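Local coordinates for inositol polyphosphate multikinase alpha (Arabidopsis thaliana, PDB 4FRF), which phosphorylates inositol polyphosphates with ATP, converting inositol 1,4,5-trisphosphate in two steps to the 1,3,4,5,6-pentakisphosphate, at residues A[79-84]-A[214-219]. Sequence-based numbering, arbitrary orientation.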
ATOM      1  N   GLU A  79     -28.772   3.222 -14.346  1.00132.27           N
ATOM      2  CA  GLU A  79     -29.534   2.097 -13.803  1.00131.60           C
ATOM      3  C   GLU A  79     -30.122   2.378 -12.417  1.00129.39           C
ATOM      4  O   GLU A  79     -30.616   1.447 -11.742  1.00129.04           O
ATOM      5  CB  GLU A  79     -28.645   0.846 -13.719  1.00128.82           C
ATOM      6  CG  GLU A  79     -28.027   0.410 -15.045  1.00130.96           C
ATOM      7  CD  GLU A  79     -26.665  -0.261 -14.852  1.00125.16           C
ATOM      8  OE1 GLU A  79     -26.555  -1.152 -13.977  1.00122.34           O
ATOM      9  OE2 GLU A  79     -25.708   0.108 -15.576  1.00123.52           O
ATOM     10  N   TYR A  80     -30.005   3.624 -11.950  1.00127.55           N
ATOM     11  CA  TYR A  80     -30.414   3.921 -10.580  1.00124.26           C
ATOM     12  C   TYR A  80     -31.515   4.948 -10.529  1.00126.89           C
ATOM     13  O   TYR A  80     -31.450   5.974 -11.208  1.00129.38           O
ATOM     14  CB  TYR A  80     -29.223   4.360  -9.725  1.00120.53           C
ATOM     15  CG  TYR A  80     -28.240   3.240  -9.417  1.00115.29           C
ATOM     16  CD1 TYR A  80     -28.414   2.414  -8.303  1.00111.54           C
ATOM     17  CD2 TYR A  80     -27.147   3.006 -10.248  1.00112.89           C
ATOM     18  CE1 TYR A  80     -27.526   1.386  -8.038  1.00107.36           C
ATOM     19  CE2 TYR A  80     -26.253   1.990  -9.982  1.00110.31           C
ATOM     20  CZ  TYR A  80     -26.440   1.190  -8.878  1.00106.82           C
ATOM     21  OH  TYR A  80     -25.547   0.183  -8.634  1.00103.97           O
ATOM     22  N   THR A  81     -32.543   4.654  -9.738  1.00126.08           N
ATOM     23  CA  THR A  81     -33.705   5.529  -9.626  1.00128.15           C
ATOM     24  C   THR A  81     -33.418   6.644  -8.639  1.00125.73           C
ATOM     25  O   THR A  81     -33.477   7.851  -9.000  1.00127.36           O
ATOM     26  CB  THR A  81     -34.953   4.749  -9.150  1.00130.02           C
ATOM     27  OG1 THR A  81     -35.437   3.887 -10.229  1.00132.59           O
ATOM     28  CG2 THR A  81     -36.046   5.739  -8.777  1.00133.28           C
ATOM     29  N   LYS A  82     -33.121   6.228  -7.384  1.00120.94           N
ATOM     30  CA  LYS A  82     -32.739   7.171  -6.355  1.00118.15           C
ATOM     31  C   LYS A  82     -31.437   6.694  -5.740  1.00113.16           C
ATOM     32  O   LYS A  82     -31.439   5.877  -4.813  1.00111.31           O
ATOM     33  CB  LYS A  82     -33.832   7.283  -5.293  1.00119.12           C
ATOM     34  CG  LYS A  82     -35.062   7.969  -5.793  1.00123.22           C
ATOM     35  CD  LYS A  82     -36.196   7.983  -4.764  1.00123.48           C
ATOM     36  CE  LYS A  82     -37.523   8.474  -5.397  1.00124.24           C
ATOM     37  NZ  LYS A  82     -37.313   9.576  -6.399  1.00123.00           N
ATOM     38  N   PRO A  83     -30.313   7.161  -6.288  1.00111.24           N
ATOM     39  CA  PRO A  83     -29.024   6.692  -5.822  1.00106.35           C
ATOM     40  C   PRO A  83     -28.350   7.682  -4.901  1.00104.75           C
ATOM     41  O   PRO A  83     -28.327   8.874  -5.194  1.00106.88           O
ATOM     42  CB  PRO A  83     -28.225   6.575  -7.115  1.00106.28           C
ATOM     43  CG  PRO A  83     -28.788   7.658  -8.003  1.00109.97           C
ATOM     44  CD  PRO A  83     -30.212   7.896  -7.564  1.00113.27           C
ATOM     45  N   SER A  84     -27.827   7.191  -3.780  1.00101.90           N
ATOM     46  CA  SER A  84     -26.788   7.900  -3.034  1.00 99.58           C
ATOM     47  C   SER A  84     -25.458   7.525  -3.652  1.00 97.13           C
ATOM     48  O   SER A  84     -25.241   6.365  -3.995  1.00 95.52           O
ATOM     49  CB  SER A  84     -26.798   7.491  -1.562  1.00 97.64           C
ATOM     50  OG  SER A  84     -28.022   7.826  -0.926  1.00100.72           O
ATOM     51  N   VAL A 214     -21.844   3.599  -5.216  1.00 89.08           N
ATOM     52  CA  VAL A 214     -23.230   4.001  -5.427  1.00 91.95           C
ATOM     53  C   VAL A 214     -24.185   2.891  -5.030  1.00 92.04           C
ATOM     54  O   VAL A 214     -23.795   1.721  -4.971  1.00 90.08           O
ATOM     55  CB  VAL A 214     -23.507   4.438  -6.903  1.00 94.50           C
ATOM     56  CG1 VAL A 214     -23.009   3.404  -7.886  1.00 93.20           C
ATOM     57  CG2 VAL A 214     -24.973   4.664  -7.103  1.00 98.13           C
ATOM     58  N   TYR A 215     -25.425   3.263  -4.718  1.00 94.25           N
ATOM     59  CA  TYR A 215     -26.452   2.269  -4.415  1.00 95.51           C
ATOM     60  C   TYR A 215     -27.900   2.784  -4.534  1.00 99.40           C
ATOM     61  O   TYR A 215     -28.135   3.973  -4.759  1.00101.96           O
ATOM     62  CB  TYR A 215     -26.192   1.600  -3.058  1.00 92.83           C
ATOM     63  CG  TYR A 215     -26.401   2.484  -1.847  1.00 92.85           C
ATOM     64  CD1 TYR A 215     -27.644   2.537  -1.210  1.00 93.70           C
ATOM     65  CD2 TYR A 215     -25.327   3.165  -1.262  1.00 90.78           C
ATOM     66  CE1 TYR A 215     -27.831   3.291  -0.064  1.00 92.79           C
ATOM     67  CE2 TYR A 215     -25.508   3.933  -0.116  1.00 91.05           C
ATOM     68  CZ  TYR A 215     -26.771   3.995   0.472  1.00 91.91           C
ATOM     69  OH  TYR A 215     -26.965   4.737   1.613  1.00 91.44           O
ATOM     70  N   GLU A 216     -28.857   1.860  -4.423  1.00100.45           N
ATOM     71  CA  GLU A 216     -30.258   2.160  -4.693  1.00104.57           C
ATOM     72  C   GLU A 216     -31.022   2.412  -3.401  1.00105.30           C
ATOM     73  O   GLU A 216     -31.151   1.526  -2.569  1.00103.67           O
ATOM     74  CB  GLU A 216     -30.914   0.970  -5.434  1.00106.86           C
ATOM     75  CG  GLU A 216     -32.344   1.383  -5.996  1.00111.64           C
ATOM     76  CD  GLU A 216     -32.152   2.401  -7.200  1.00116.03           C
ATOM     77  OE1 GLU A 216     -31.621   2.084  -8.228  1.00116.43           O
ATOM     78  OE2 GLU A 216     -32.522   3.551  -7.013  1.00120.23           O
ATOM     79  N   ASN A 217     -31.645   3.587  -3.304  1.00108.78           N
ATOM     80  CA  ASN A 217     -32.511   3.868  -2.160  1.00110.64           C
ATOM     81  C   ASN A 217     -33.939   3.327  -2.298  1.00114.19           C
ATOM     82  O   ASN A 217     -34.554   2.950  -1.302  1.00114.34           O
ATOM     83  CB  ASN A 217     -32.518   5.361  -1.840  1.00111.93           C
ATOM     84  CG  ASN A 217     -31.179   5.840  -1.300  1.00108.58           C
ATOM     85  OD1 ASN A 217     -30.902   5.713  -0.109  1.00105.57           O
ATOM     86  ND2 ASN A 217     -30.336   6.382  -2.183  1.00106.62           N
ATOM     87  N   GLU A 218     -34.418   3.199  -3.536  1.00117.03           N
ATOM     88  CA  GLU A 218     -35.812   2.781  -3.782  1.00122.93           C
ATOM     89  C   GLU A 218     -36.326   1.707  -2.794  1.00124.01           C
ATOM     90  O   GLU A 218     -35.890   0.539  -2.821  1.00121.52           O
ATOM     91  CB  GLU A 218     -36.016   2.347  -5.241  1.00124.50           C
ATOM     92  CG  GLU A 218     -37.437   2.557  -5.766  1.00129.17           C
ATOM     93  CD  GLU A 218     -37.807   4.042  -5.959  1.00131.67           C
ATOM     94  OE1 GLU A 218     -36.913   4.909  -5.798  1.00128.99           O
ATOM     95  OE2 GLU A 218     -38.996   4.334  -6.281  1.00133.13           O
ATOM     96  N   SER A 219     -37.289   2.112  -1.958  1.00128.07           N
ATOM     97  CA  SER A 219     -37.665   1.347  -0.764  1.00128.91           C
ATOM     98  C   SER A 219     -36.431   0.858  -0.030  1.00124.09           C
ATOM     99  O   SER A 219     -36.245  -0.343   0.127  1.00123.15           O
ATOM    100  CB  SER A 219     -38.576   0.167  -1.123  1.00132.20           C
ATOM    101  OG  SER A 219     -39.936   0.591  -1.327  1.00139.06           O
TER
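Backbone pairing joins the start of strand 83-90 to the end of strand 209-216, neighbouring antiparallel strands of the kinase's five-stranded sheet. P83 faces E216 as a non-hydrogen-bonded pair, while S84 and Y215 form the hydrogen-bonded one: Y215 N lies 3.2 Å from S84 O, nearly along the carbonyl axis, and the return bond from S84 N is weak. Beyond them, N217 N donates to K82 O at 2.8 Å.

Two polar side chains extend the pairing into the loops. The E216 carboxylate, its chain anti to the backbone N and then bent at chi2 (71°), curls back to the turn before P83. E216 OE1 takes T81 N on its syn lone pair at 3.1 Å, and E216 OE2 receives K82 N at 2.8 Å. N217 ND2 bridges K82 O, 2.9 Å away and approached from above the carbonyl plane, and S84 OG at 3.0 Å, both near the amide plane. K82 O can only accept, which sets the flip of the amide, and H131 NE2 bonds OD1.

Apolar packing lies beside P83, where V214 CG2 sits 4.0 Å over the centre of the Y80 ring in a CH-pi contact and also touches P83 CB. The Y80 hydroxyl is hydrogen-bonded to R229 O and Q231 OE1. S84 CB covers a face of the Y215 ring.

With two backbone N-H groups gripping its carboxylate, E216 is probably held as the anion, tying T81 and K82 to the strand end.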